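Aerolysin-like protein (Bombina maxima, PDB 6LH8) belongs to the aerolysin family of pore-forming proteins and probably takes part in pore formation, or its control, in toad cells. Local coordinates at residues A[3-9]-A[124-129]; A[23-27]-A[112-116]; A[34-38]-A[101-107]; A[46-50]-A[70-74]; A[96-100]-A[145-149]. All coordinates share one frame. Numbering follows the deposited sequence.

Contact 1: residues A[3-9]-A[124-129]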
# COMPACT_ATOMS: atom_id res chain seq x y z
N ALA A 3 -13.16 11.88 -18.46
CA ALA A 3 -12.94 13.15 -17.81
C ALA A 3 -11.51 13.64 -18.00
O ALA A 3 -10.57 12.84 -18.19
CB ALA A 3 -13.25 13.05 -16.32
N SER A 4 -11.33 14.96 -17.95
CA SER A 4 -10.01 15.53 -17.71
C SER A 4 -9.73 15.44 -16.22
O SER A 4 -10.60 15.73 -15.41
CB SER A 4 -9.94 16.99 -18.16
OG SER A 4 -10.13 17.12 -19.55
N VAL A 5 -8.51 15.04 -15.86
CA VAL A 5 -8.20 14.73 -14.46
C VAL A 5 -6.90 15.43 -14.06
O VAL A 5 -5.91 15.36 -14.78
CB VAL A 5 -8.06 13.21 -14.24
CG1 VAL A 5 -7.73 12.93 -12.78
CG2 VAL A 5 -9.33 12.49 -14.64
N THR A 6 -6.91 16.09 -12.90
CA THR A 6 -5.69 16.65 -12.31
C THR A 6 -5.73 16.41 -10.80
O THR A 6 -6.64 16.91 -10.13
CB THR A 6 -5.57 18.15 -12.59
OG1 THR A 6 -5.45 18.37 -14.00
CG2 THR A 6 -4.35 18.72 -11.87
N VAL A 7 -4.77 15.66 -10.27
CA VAL A 7 -4.71 15.42 -8.83
C VAL A 7 -3.93 16.56 -8.19
O VAL A 7 -2.86 16.94 -8.68
CB VAL A 7 -4.06 14.06 -8.51
CG1 VAL A 7 -4.05 13.84 -7.00
CG2 VAL A 7 -4.81 12.94 -9.19
N LEU A 8 -4.47 17.12 -7.10
CA LEU A 8 -3.82 18.22 -6.38
C LEU A 8 -2.94 17.63 -5.27
O LEU A 8 -3.26 17.66 -4.08
CB LEU A 8 -4.84 19.20 -5.82
CG LEU A 8 -5.95 19.67 -6.77
CD1 LEU A 8 -6.81 20.75 -6.13
CD2 LEU A 8 -5.37 20.17 -8.11
N TRP A 9 -1.78 17.12 -5.70
CA TRP A 9 -0.89 16.43 -4.77
C TRP A 9 -0.37 17.37 -3.69
O TRP A 9 -0.07 16.92 -2.57
CB TRP A 9 0.28 15.82 -5.54
CG TRP A 9 -0.09 14.71 -6.48
CD1 TRP A 9 0.09 14.69 -7.83
CD2 TRP A 9 -0.68 13.45 -6.13
NE1 TRP A 9 -0.36 13.49 -8.35
CE2 TRP A 9 -0.83 12.71 -7.33
CE3 TRP A 9 -1.10 12.87 -4.93
CZ2 TRP A 9 -1.38 11.43 -7.35
CZ3 TRP A 9 -1.65 11.59 -4.96
CH2 TRP A 9 -1.78 10.89 -6.16
N ALA A 124 -6.13 12.96 -1.47
CA ALA A 124 -5.87 14.23 -2.15
C ALA A 124 -7.07 14.61 -3.00
O ALA A 124 -7.84 13.75 -3.42
CB ALA A 124 -4.61 14.15 -3.03
N PRO A 125 -7.27 15.91 -3.25
CA PRO A 125 -8.34 16.34 -4.16
C PRO A 125 -8.03 15.97 -5.60
O PRO A 125 -6.88 15.93 -6.04
CB PRO A 125 -8.38 17.86 -3.99
CG PRO A 125 -7.50 18.17 -2.78
CD PRO A 125 -6.50 17.06 -2.72
N VAL A 126 -9.09 15.69 -6.36
CA VAL A 126 -8.95 15.36 -7.78
C VAL A 126 -9.91 16.26 -8.54
O VAL A 126 -11.14 16.12 -8.40
CB VAL A 126 -9.23 13.88 -8.08
CG1 VAL A 126 -8.94 13.60 -9.53
CG2 VAL A 126 -8.36 12.97 -7.19
N GLU A 127 -9.37 17.18 -9.33
CA GLU A 127 -10.23 18.04 -10.13
C GLU A 127 -10.62 17.30 -11.40
O GLU A 127 -9.76 16.79 -12.13
CB GLU A 127 -9.53 19.38 -10.41
CG GLU A 127 -9.45 20.24 -9.15
CD GLU A 127 -8.88 21.63 -9.37
OE1 GLU A 127 -8.20 21.84 -10.39
OE2 GLU A 127 -9.12 22.50 -8.51
N ILE A 128 -11.93 17.16 -11.62
CA ILE A 128 -12.51 16.40 -12.72
C ILE A 128 -13.29 17.38 -13.57
O ILE A 128 -14.02 18.22 -13.05
CB ILE A 128 -13.45 15.30 -12.19
CG1 ILE A 128 -12.68 14.26 -11.37
CG2 ILE A 128 -14.27 14.67 -13.33
CD1 ILE A 128 -11.45 13.77 -12.04
N SER A 129 -13.16 17.27 -14.89
CA SER A 129 -14.08 17.98 -15.77
C SER A 129 -14.53 17.02 -16.86
O SER A 129 -13.72 16.30 -17.44
CB SER A 129 -13.44 19.23 -16.36
OG SER A 129 -12.53 18.89 -17.38
O HOH W 1 -13.03 17.40 -20.21

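Contact 2: residues A[23-27]-A[112-116]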
# COMPACT_ATOMS: atom_id res chain seq x y z
N ASP A 23 4.52 -9.86 12.47
CA ASP A 23 4.70 -11.15 13.14
C ASP A 23 6.02 -11.12 13.90
O ASP A 23 6.85 -10.24 13.70
CB ASP A 23 4.68 -12.32 12.14
CG ASP A 23 4.37 -13.66 12.82
OD1 ASP A 23 3.99 -13.65 14.01
OD2 ASP A 23 4.49 -14.71 12.16
N GLU A 24 6.19 -12.12 14.79
CA GLU A 24 7.46 -12.42 15.42
C GLU A 24 7.72 -13.92 15.33
O GLU A 24 6.79 -14.73 15.34
CB GLU A 24 7.49 -11.98 16.89
CG GLU A 24 6.45 -12.66 17.77
CD GLU A 24 6.67 -12.39 19.25
OE1 GLU A 24 7.26 -11.34 19.59
OE2 GLU A 24 6.24 -13.24 20.07
N MET A 25 9.00 -14.29 15.19
CA MET A 25 9.43 -15.68 15.21
C MET A 25 10.58 -15.81 16.20
O MET A 25 11.56 -15.06 16.11
CB MET A 25 9.89 -16.15 13.82
CG MET A 25 8.91 -15.87 12.68
SD MET A 25 9.58 -16.18 11.02
CE MET A 25 9.46 -17.97 10.94
N VAL A 26 10.49 -16.76 17.14
CA VAL A 26 11.49 -16.89 18.19
C VAL A 26 12.12 -18.28 18.18
O VAL A 26 11.47 -19.27 17.84
CB VAL A 26 10.90 -16.57 19.58
CG1 VAL A 26 10.02 -17.71 20.08
CG2 VAL A 26 12.01 -16.28 20.57
N ALA A 27 13.40 -18.35 18.56
CA ALA A 27 14.14 -19.61 18.65
C ALA A 27 15.30 -19.46 19.62
O ALA A 27 15.85 -18.37 19.80
CB ALA A 27 14.65 -20.05 17.27
N ILE A 112 15.19 -13.67 18.15
CA ILE A 112 13.86 -13.14 17.86
C ILE A 112 13.93 -12.40 16.54
O ILE A 112 14.78 -11.51 16.36
CB ILE A 112 13.37 -12.20 18.98
CG1 ILE A 112 13.57 -12.83 20.35
CG2 ILE A 112 11.92 -11.83 18.76
CD1 ILE A 112 14.77 -12.29 21.10
N VAL A 113 13.06 -12.76 15.60
CA VAL A 113 12.84 -11.99 14.39
C VAL A 113 11.54 -11.22 14.55
O VAL A 113 10.48 -11.83 14.74
CB VAL A 113 12.77 -12.88 13.13
CG1 VAL A 113 12.91 -12.02 11.89
CG2 VAL A 113 13.84 -13.96 13.17
N ILE A 114 11.61 -9.89 14.46
CA ILE A 114 10.45 -9.01 14.51
C ILE A 114 10.24 -8.47 13.11
O ILE A 114 11.14 -7.85 12.54
CB ILE A 114 10.64 -7.86 15.51
CG1 ILE A 114 11.01 -8.39 16.89
CG2 ILE A 114 9.37 -6.97 15.54
CD1 ILE A 114 9.88 -9.08 17.60
N LEU A 115 9.06 -8.73 12.54
CA LEU A 115 8.75 -8.34 11.18
C LEU A 115 7.80 -7.15 11.20
O LEU A 115 6.71 -7.24 11.77
CB LEU A 115 8.11 -9.52 10.43
CG LEU A 115 9.11 -10.68 10.37
CD1 LEU A 115 8.44 -12.01 10.60
CD2 LEU A 115 9.83 -10.67 9.05
N THR A 116 8.22 -6.03 10.60
CA THR A 116 7.40 -4.82 10.60
C THR A 116 7.29 -4.23 9.21
O THR A 116 8.13 -4.47 8.34
CB THR A 116 7.96 -3.72 11.52
OG1 THR A 116 9.30 -3.40 11.11
CG2 THR A 116 7.94 -4.15 12.97

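Contact 3: residues A[34-38]-A[101-107]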
# COMPACT_ATOMS: atom_id res chain seq x y z
N LYS A 34 24.44 -24.99 17.37
CA LYS A 34 24.13 -24.00 16.35
C LYS A 34 23.18 -24.56 15.29
O LYS A 34 23.64 -24.98 14.22
CB LYS A 34 25.44 -23.51 15.69
CG LYS A 34 25.26 -22.33 14.74
CD LYS A 34 26.49 -22.17 13.85
CE LYS A 34 26.26 -22.77 12.48
NZ LYS A 34 26.65 -21.84 11.39
N VAL A 35 21.89 -24.56 15.57
CA VAL A 35 20.89 -25.10 14.67
C VAL A 35 20.53 -24.06 13.62
O VAL A 35 20.56 -22.85 13.86
CB VAL A 35 19.64 -25.55 15.44
CG1 VAL A 35 18.78 -26.45 14.56
CG2 VAL A 35 20.03 -26.21 16.73
N GLU A 36 20.16 -24.53 12.44
CA GLU A 36 19.64 -23.65 11.41
C GLU A 36 18.24 -23.18 11.77
O GLU A 36 17.55 -23.77 12.62
CB GLU A 36 19.63 -24.36 10.05
CG GLU A 36 18.74 -25.58 9.99
CD GLU A 36 18.31 -25.91 8.57
OE1 GLU A 36 17.30 -26.64 8.40
OE2 GLU A 36 18.98 -25.45 7.62
N PHE A 37 17.81 -22.11 11.11
CA PHE A 37 16.51 -21.51 11.36
C PHE A 37 15.42 -22.24 10.58
O PHE A 37 15.69 -22.98 9.63
CB PHE A 37 16.56 -20.03 10.97
CG PHE A 37 15.41 -19.22 11.50
CD1 PHE A 37 15.20 -19.11 12.86
CD2 PHE A 37 14.56 -18.55 10.64
CE1 PHE A 37 14.15 -18.36 13.35
CE2 PHE A 37 13.51 -17.80 11.12
CZ PHE A 37 13.30 -17.70 12.48
N TYR A 38 14.17 -22.02 11.00
CA TYR A 38 13.04 -22.75 10.43
C TYR A 38 12.92 -22.54 8.93
O TYR A 38 12.67 -23.49 8.18
CB TYR A 38 11.74 -22.33 11.11
CG TYR A 38 11.79 -22.12 12.61
CD1 TYR A 38 11.72 -23.20 13.49
CD2 TYR A 38 11.87 -20.84 13.16
CE1 TYR A 38 11.74 -23.01 14.87
CE2 TYR A 38 11.90 -20.64 14.54
CZ TYR A 38 11.83 -21.74 15.39
OH TYR A 38 11.85 -21.55 16.76
N MET A 101 15.45 -14.68 6.05
CA MET A 101 15.52 -14.97 7.47
C MET A 101 16.97 -15.20 7.88
O MET A 101 17.82 -15.50 7.04
CB MET A 101 14.70 -16.22 7.80
CG MET A 101 13.18 -16.09 7.51
SD MET A 101 12.29 -15.03 8.68
CE MET A 101 12.16 -13.55 7.73
N PRO A 102 17.28 -15.07 9.17
CA PRO A 102 18.61 -15.47 9.63
C PRO A 102 18.84 -16.95 9.36
O PRO A 102 17.92 -17.77 9.46
CB PRO A 102 18.59 -15.16 11.13
CG PRO A 102 17.14 -15.00 11.49
CD PRO A 102 16.48 -14.47 10.25
N GLU A 103 20.07 -17.29 8.97
CA GLU A 103 20.36 -18.66 8.58
C GLU A 103 20.44 -19.58 9.79
O GLU A 103 19.91 -20.70 9.77
CB GLU A 103 21.66 -18.71 7.77
CG GLU A 103 21.79 -19.91 6.86
CD GLU A 103 23.20 -20.06 6.32
OE1 GLU A 103 23.59 -21.20 5.97
OE2 GLU A 103 23.93 -19.04 6.25
N PHE A 104 21.09 -19.12 10.86
CA PHE A 104 21.37 -19.96 12.02
C PHE A 104 21.03 -19.21 13.30
O PHE A 104 20.93 -17.98 13.33
CB PHE A 104 22.85 -20.37 12.07
CG PHE A 104 23.25 -21.34 11.00
CD1 PHE A 104 22.95 -22.69 11.13
CD2 PHE A 104 23.93 -20.91 9.88
CE1 PHE A 104 23.33 -23.59 10.15
CE2 PHE A 104 24.31 -21.81 8.90
CZ PHE A 104 24.01 -23.15 9.03
N VAL A 105 20.88 -19.99 14.37
CA VAL A 105 20.89 -19.47 15.74
C VAL A 105 22.28 -19.76 16.29
O VAL A 105 22.66 -20.92 16.47
CB VAL A 105 19.80 -20.12 16.60
CG1 VAL A 105 19.53 -19.27 17.83
CG2 VAL A 105 18.53 -20.32 15.79
N GLU A 106 23.05 -18.70 16.56
CA GLU A 106 24.42 -18.85 17.04
C GLU A 106 24.44 -19.53 18.41
O GLU A 106 23.41 -19.61 19.08
CB GLU A 106 25.11 -17.49 17.08
CG GLU A 106 25.21 -16.81 15.72
CD GLU A 106 24.87 -15.33 15.76
OE1 GLU A 106 24.92 -14.67 14.69
OE2 GLU A 106 24.55 -14.82 16.86
N PRO A 107 25.58 -20.09 18.81
CA PRO A 107 25.62 -20.83 20.09
C PRO A 107 25.23 -19.96 21.28
O PRO A 107 25.56 -18.78 21.35
CB PRO A 107 27.08 -21.27 20.18
CG PRO A 107 27.51 -21.42 18.76
CD PRO A 107 26.80 -20.32 18.01

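Contact 4: residues A[46-50]-A[70-74]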
# COMPACT_ATOMS: atom_id res chain seq x y z
N ARG A 46 1.92 -7.91 -0.32
CA ARG A 46 2.04 -6.47 -0.11
C ARG A 46 1.07 -5.79 -1.06
O ARG A 46 1.04 -6.11 -2.25
CB ARG A 46 3.48 -6.00 -0.35
CG ARG A 46 3.62 -4.49 -0.39
CD ARG A 46 5.07 -4.08 -0.65
NE ARG A 46 5.23 -2.64 -0.64
CZ ARG A 46 6.29 -2.02 -1.15
NH1 ARG A 46 7.26 -2.73 -1.70
NH2 ARG A 46 6.37 -0.69 -1.11
N THR A 47 0.25 -4.87 -0.54
CA THR A 47 -0.77 -4.26 -1.37
C THR A 47 -0.73 -2.74 -1.25
O THR A 47 -0.30 -2.18 -0.23
CB THR A 47 -2.18 -4.72 -1.00
OG1 THR A 47 -2.46 -4.33 0.34
CG2 THR A 47 -2.29 -6.24 -1.12
N ILE A 48 -1.20 -2.10 -2.31
CA ILE A 48 -1.56 -0.70 -2.31
C ILE A 48 -2.98 -0.62 -2.87
O ILE A 48 -3.25 -1.20 -3.92
CB ILE A 48 -0.60 0.16 -3.16
CG1 ILE A 48 0.83 0.07 -2.62
CG2 ILE A 48 -1.10 1.60 -3.22
CD1 ILE A 48 1.85 0.91 -3.42
N THR A 49 -3.87 0.05 -2.17
CA THR A 49 -5.24 0.16 -2.63
C THR A 49 -5.53 1.60 -3.02
O THR A 49 -5.27 2.52 -2.23
CB THR A 49 -6.23 -0.34 -1.58
OG1 THR A 49 -6.01 -1.74 -1.37
CG2 THR A 49 -7.66 -0.13 -2.06
N HIS A 50 -6.06 1.80 -4.22
CA HIS A 50 -6.38 3.12 -4.75
C HIS A 50 -7.89 3.28 -4.86
O HIS A 50 -8.56 2.44 -5.45
CB HIS A 50 -5.75 3.31 -6.13
CG HIS A 50 -4.27 3.05 -6.16
ND1 HIS A 50 -3.34 4.00 -5.79
CD2 HIS A 50 -3.57 1.94 -6.51
CE1 HIS A 50 -2.13 3.48 -5.91
NE2 HIS A 50 -2.24 2.25 -6.36
N PRO A 70 -1.26 7.38 -9.74
CA PRO A 70 -0.91 7.56 -8.32
C PRO A 70 0.58 7.81 -8.14
O PRO A 70 1.39 7.57 -9.03
CB PRO A 70 -1.31 6.23 -7.69
CG PRO A 70 -2.25 5.59 -8.66
CD PRO A 70 -1.81 6.05 -10.01
N LYS A 71 0.92 8.31 -6.95
CA LYS A 71 2.32 8.45 -6.55
C LYS A 71 2.92 7.12 -6.12
O LYS A 71 4.08 6.82 -6.46
CB LYS A 71 2.46 9.46 -5.40
CG LYS A 71 1.91 10.85 -5.68
CD LYS A 71 2.55 11.91 -4.77
CE LYS A 71 2.49 11.52 -3.30
NZ LYS A 71 2.66 12.71 -2.40
N HIS A 72 2.18 6.32 -5.36
CA HIS A 72 2.69 5.09 -4.76
C HIS A 72 2.20 3.88 -5.56
O HIS A 72 1.00 3.64 -5.65
CB HIS A 72 2.23 4.97 -3.31
CG HIS A 72 2.55 6.19 -2.49
ND1 HIS A 72 3.84 6.60 -2.24
CD2 HIS A 72 1.74 7.09 -1.89
CE1 HIS A 72 3.82 7.70 -1.52
NE2 HIS A 72 2.56 8.02 -1.29
N ARG A 73 3.14 3.12 -6.12
CA ARG A 73 2.81 1.99 -6.98
C ARG A 73 3.66 0.78 -6.59
O ARG A 73 4.64 0.89 -5.85
CB ARG A 73 3.04 2.32 -8.47
CG ARG A 73 2.38 3.59 -8.96
CD ARG A 73 0.87 3.46 -9.00
NE ARG A 73 0.42 2.27 -9.73
CZ ARG A 73 0.17 2.26 -11.04
NH1 ARG A 73 0.33 3.36 -11.76
NH2 ARG A 73 -0.24 1.14 -11.62
N LEU A 74 3.25 -0.38 -7.10
CA LEU A 74 3.97 -1.63 -6.92
C LEU A 74 4.42 -2.17 -8.28
O LEU A 74 3.93 -1.73 -9.33
CB LEU A 74 3.10 -2.68 -6.21
CG LEU A 74 2.66 -2.38 -4.78
CD1 LEU A 74 1.82 -3.52 -4.22
CD2 LEU A 74 3.86 -2.13 -3.87

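Contact 5: residues A[96-100]-A[145-149]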
# COMPACT_ATOMS: atom_id res chain seq x y z
N GLU A 96 4.59 -9.66 -4.35
CA GLU A 96 5.15 -10.58 -3.38
C GLU A 96 6.34 -9.92 -2.72
O GLU A 96 7.25 -9.43 -3.40
CB GLU A 96 5.58 -11.89 -4.04
CG GLU A 96 6.03 -12.93 -3.02
CD GLU A 96 6.76 -14.11 -3.65
OE1 GLU A 96 7.96 -13.97 -4.00
OE2 GLU A 96 6.14 -15.18 -3.77
N ASP A 97 6.32 -9.86 -1.39
CA ASP A 97 7.42 -9.30 -0.61
C ASP A 97 8.15 -10.47 0.03
O ASP A 97 7.61 -11.13 0.92
CB ASP A 97 6.85 -8.33 0.43
CG ASP A 97 7.91 -7.62 1.22
OD1 ASP A 97 9.09 -7.64 0.80
OD2 ASP A 97 7.56 -7.03 2.26
N LYS A 98 9.38 -10.73 -0.42
CA LYS A 98 10.17 -11.86 0.06
C LYS A 98 11.24 -11.35 1.01
O LYS A 98 11.98 -10.43 0.67
CB LYS A 98 10.79 -12.61 -1.12
CG LYS A 98 11.70 -13.75 -0.74
CD LYS A 98 12.02 -14.61 -1.96
CE LYS A 98 12.31 -13.77 -3.19
NZ LYS A 98 12.88 -14.61 -4.28
N VAL A 99 11.31 -11.94 2.21
CA VAL A 99 12.16 -11.45 3.29
C VAL A 99 13.11 -12.57 3.70
O VAL A 99 12.67 -13.66 4.10
CB VAL A 99 11.32 -10.99 4.49
CG1 VAL A 99 12.21 -10.37 5.56
CG2 VAL A 99 10.25 -10.00 4.05
N THR A 100 14.41 -12.30 3.63
CA THR A 100 15.39 -13.29 4.04
C THR A 100 15.43 -13.43 5.56
O THR A 100 15.44 -12.43 6.29
CB THR A 100 16.78 -12.91 3.52
OG1 THR A 100 16.74 -12.73 2.11
CG2 THR A 100 17.81 -14.01 3.86
N SER A 145 4.32 -0.73 2.95
CA SER A 145 5.72 -0.78 2.55
C SER A 145 6.24 -2.21 2.54
O SER A 145 5.55 -3.16 2.94
CB SER A 145 6.56 0.05 3.51
OG SER A 145 6.83 -0.69 4.70
N GLY A 146 7.47 -2.37 2.06
CA GLY A 146 8.18 -3.62 2.25
C GLY A 146 8.43 -3.91 3.71
O GLY A 146 8.45 -3.01 4.57
N ILE A 147 8.59 -5.18 4.02
CA ILE A 147 8.73 -5.64 5.39
C ILE A 147 10.20 -5.61 5.79
O ILE A 147 11.08 -6.02 5.02
CB ILE A 147 8.12 -7.04 5.55
CG1 ILE A 147 6.60 -6.90 5.62
CG2 ILE A 147 8.70 -7.76 6.78
CD1 ILE A 147 5.88 -8.19 5.68
N ASN A 148 10.47 -5.14 7.00
CA ASN A 148 11.78 -5.21 7.62
C ASN A 148 11.81 -6.34 8.65
O ASN A 148 10.87 -6.51 9.43
CB ASN A 148 12.14 -3.90 8.30
CG ASN A 148 13.47 -3.97 9.01
OD1 ASN A 148 13.54 -4.22 10.22
ND2 ASN A 148 14.55 -3.81 8.24
N ALA A 149 12.91 -7.10 8.65
CA ALA A 149 13.16 -8.13 9.65
C ALA A 149 14.25 -7.65 10.59
O ALA A 149 15.39 -7.40 10.16
CB ALA A 149 13.58 -9.45 8.99
O HOH W 2 4.94 -5.88 2.70
O HOH W 3 11.14 -6.44 2.27

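Contact 1: residues A[3-9]-A[124-129]
The forked side chain of V5 drops into the notch between V126 and I128: V5 CG1 lies 3.5 Å from V126 CG1, and V5 CG2 reaches I128 CD1 at 3.6 Å. On the same face A3 CB fills the space beside I128 CG2 (3.6 Å), and V7 sits between its neighbours, CG2 4.1 Å from V126 CG2 and CG1 4.0 Å from A124 CB. I66 and L68 of strand 65-68 cover this row of bumps. The backbones beneath form an antiparallel ladder between the start of strand 4-28, an outer strand of the long aerolysin-type sheet, and the end of strand 110-130. S4 with S129 and T6 with E127 are its hydrogen-bonded pairs, T6 N to E127 O measuring 3.0 Å and E127 N to T6 O 2.9 Å. The ladder stops at L8, whose N reaches P125 O at 2.9 Å before an inverse gamma turn centred on L8 bends the chain. On the face carrying T6 and E127, L8 CD1 wedges between P125 and E127, 3.9 Å from P125 CB and 3.8 Å from E127 OE2. At the other end, water 1 bridges S4 OG (3.0 Å) and S129 O (3.1 Å).

Contact 2: residues A[23-27]-A[112-116]
Here an outer strand of the aerolysin-type sheet, 4-28, pairs antiparallel with its neighbour 110-130. M25 and V113 satisfy each other fully: M25 N donates to V113 O at 2.9 Å and V113 N to M25 O at 2.8 Å. Next along, L115 N gives D23 O a good bond of 2.9 Å, while the return from D23 N to L115 O is stretched to 3.5 Å and weak. E24 and I114 form a non-hydrogen-bonded pair, as do V26 and I112. The backbones of I112 and I114 instead bond to N152 and E150 of strand 133-154, and V26 O accepts from the hydroxyl of Y38. The acidic side chains also find partners: D23 OD2 forms a salt bridge with R42, and E24 OE1 one with K21. D23 OD1 accepts weakly from E24 N, 2.8 Å away. On the face of V26 and I112, V26 CG2 meets I112 CG1 at 3.8 Å; on the other, where F37 and P102 also pack on V113, M25 SD stands 4.3 Å from L115 CD1.

Contact 3: residues A[34-38]-A[101-107]
Two connecting loops meet at one end of the elongated aerolysin-type sheet, running roughly antiparallel (162° between their end-to-end directions) and joined by a single backbone bridge at E36 and F104. The walk starts at K34, the first modelled residue after a gap in the chain. Its side chain curls over the ring of F104, putting K34 NZ 3.3 Å from the centroid of that ring and only 16° off the normal, a well-formed cation-pi contact. K34 CE lies over the same face as a CH-pi partner. K34 CA also approaches V105 O, at 3.4 Å. V35 turns its side chain away, but its carbonyl receives the straight hydrogen bond from V105 N, with 2.9 Å between V105 N and V35 O. E36 presents its CA to E103 O at 3.4 Å and its CB to F104 CE1 at 3.8 Å, while the carboxylate leads off. F37 is the buried plug: F37 N donates to E103 O at 2.9 Å, and P102 covers one face of the ring. M101 CB packs 3.7 Å from F37 CD2 as plain apolar contact, and the Met-aromatic contact is made by the sulfur, M101 SD lying obliquely 5.2 Å from the centroid of the F37 ring. L111 and V113 of strand 110-130 and M25 of strand 4-28 also touch this ring. Y38 leaves the loop pair, its OH hydrogen-bonded to V26 O.

Contact 4: residues A[46-50]-A[70-74]
Segment 46-50, part of strand 41-53, and the irregular segment 70-74 run nearly opposite ways, 162° apart end to end, but their backbones keep their distance: the nearest CA pairs are I48 with R73 at 6.9 Å and H50 with P70 at 7.9 Å. This is packing of one layer on another. The loop between strands 65-68 and 81-84 lies across a face of the long sheet, and that hairpin region probably corresponds to the insertion hairpin that aerolysin-family proteins hold against their sheet before pore formation. R46, I48 and H50 point toward the loop, as alternate residues of a strand must. I48 CD1 pushes under the loop, 3.6 Å from H72 O and 3.7 Å from L74 CG. H50 is the other fixed point. P70 CG sits over its ring, 3.8 Å from the H50 ring centroid, in a CH-pi contact, while H72 O lies near the ring plane, 3.1 Å from H50 CE1. The H50 nitrogens are taken, ND1 by Y139 OH and NE2 by E93 OE1. E93 in turn ties down the loop, forming a salt bridge with R73 NE and accepting from L74 N, so it links both segments. L74 is the largest contributor from the loop: its CD1 touches R46 O at 3.3 Å. The R46 guanidinium, whose NE donates to Q144 O, is covered on one face by L74 CD2, 3.5 Å from R46 NE.

Contact 5: residues A[96-100]-A[145-149]
D97 reaches over the G146-I147 backbone with its carboxylate, and OD2 takes a hydrogen bond from the amide: I147 N to D97 OD2 is 2.8 Å. G146 CA lies 3.5 Å from D97 OD2. Two waters complete the grip. Water 2 donates to D97 OD2 (2.9 Å) and S145 O (2.8 Å), and water 3 to D97 OD1 and I147 O, both at 2.8 Å. Two residues on, the contact turns apolar, V99 meeting I147 through CG2 to CG2 at 3.9 Å and A149 through V99 CG1 to A149 CB at 3.8 Å. The segments run 17° apart in direction, yet the nearest CA atoms, those of D97 and G146, are 6.4 Å apart, and side chains and water rather than a ladder join them. Each backbone pairs with another strand: D97 and V99 with F44 and R42 of strand 41-53, N148 with T116 of strand 110-130. With V113 and L115 touching A149 and I147 too, the contact is consistent with an aerolysin-type sheet parting here into two layers packed in the manner of a beta sandwich.

From the N terminus the chain opens contact 1 at 3-9, then contact 2 at 23-27, contact 3 at 34-38 and contact 4 at 46-50. Contact 4 closes first, at 70-74, and the others follow in reverse order, at 101-107, 112-116 and 124-129, so the four loops sit one within another. Contact 5 opens at 96-100, after contact 4 has closed, and closes at 145-149, beyond the rest, crossing contacts 1, 2 and 3. Contacts 1 and 2 zip the same two strands with centres 42 Å apart. Contact 3 joins two loops at the far end, beside contact 2. Contact 4 joins hairpin to sheet, meeting contact 1 through W9 and contact 5 through R46.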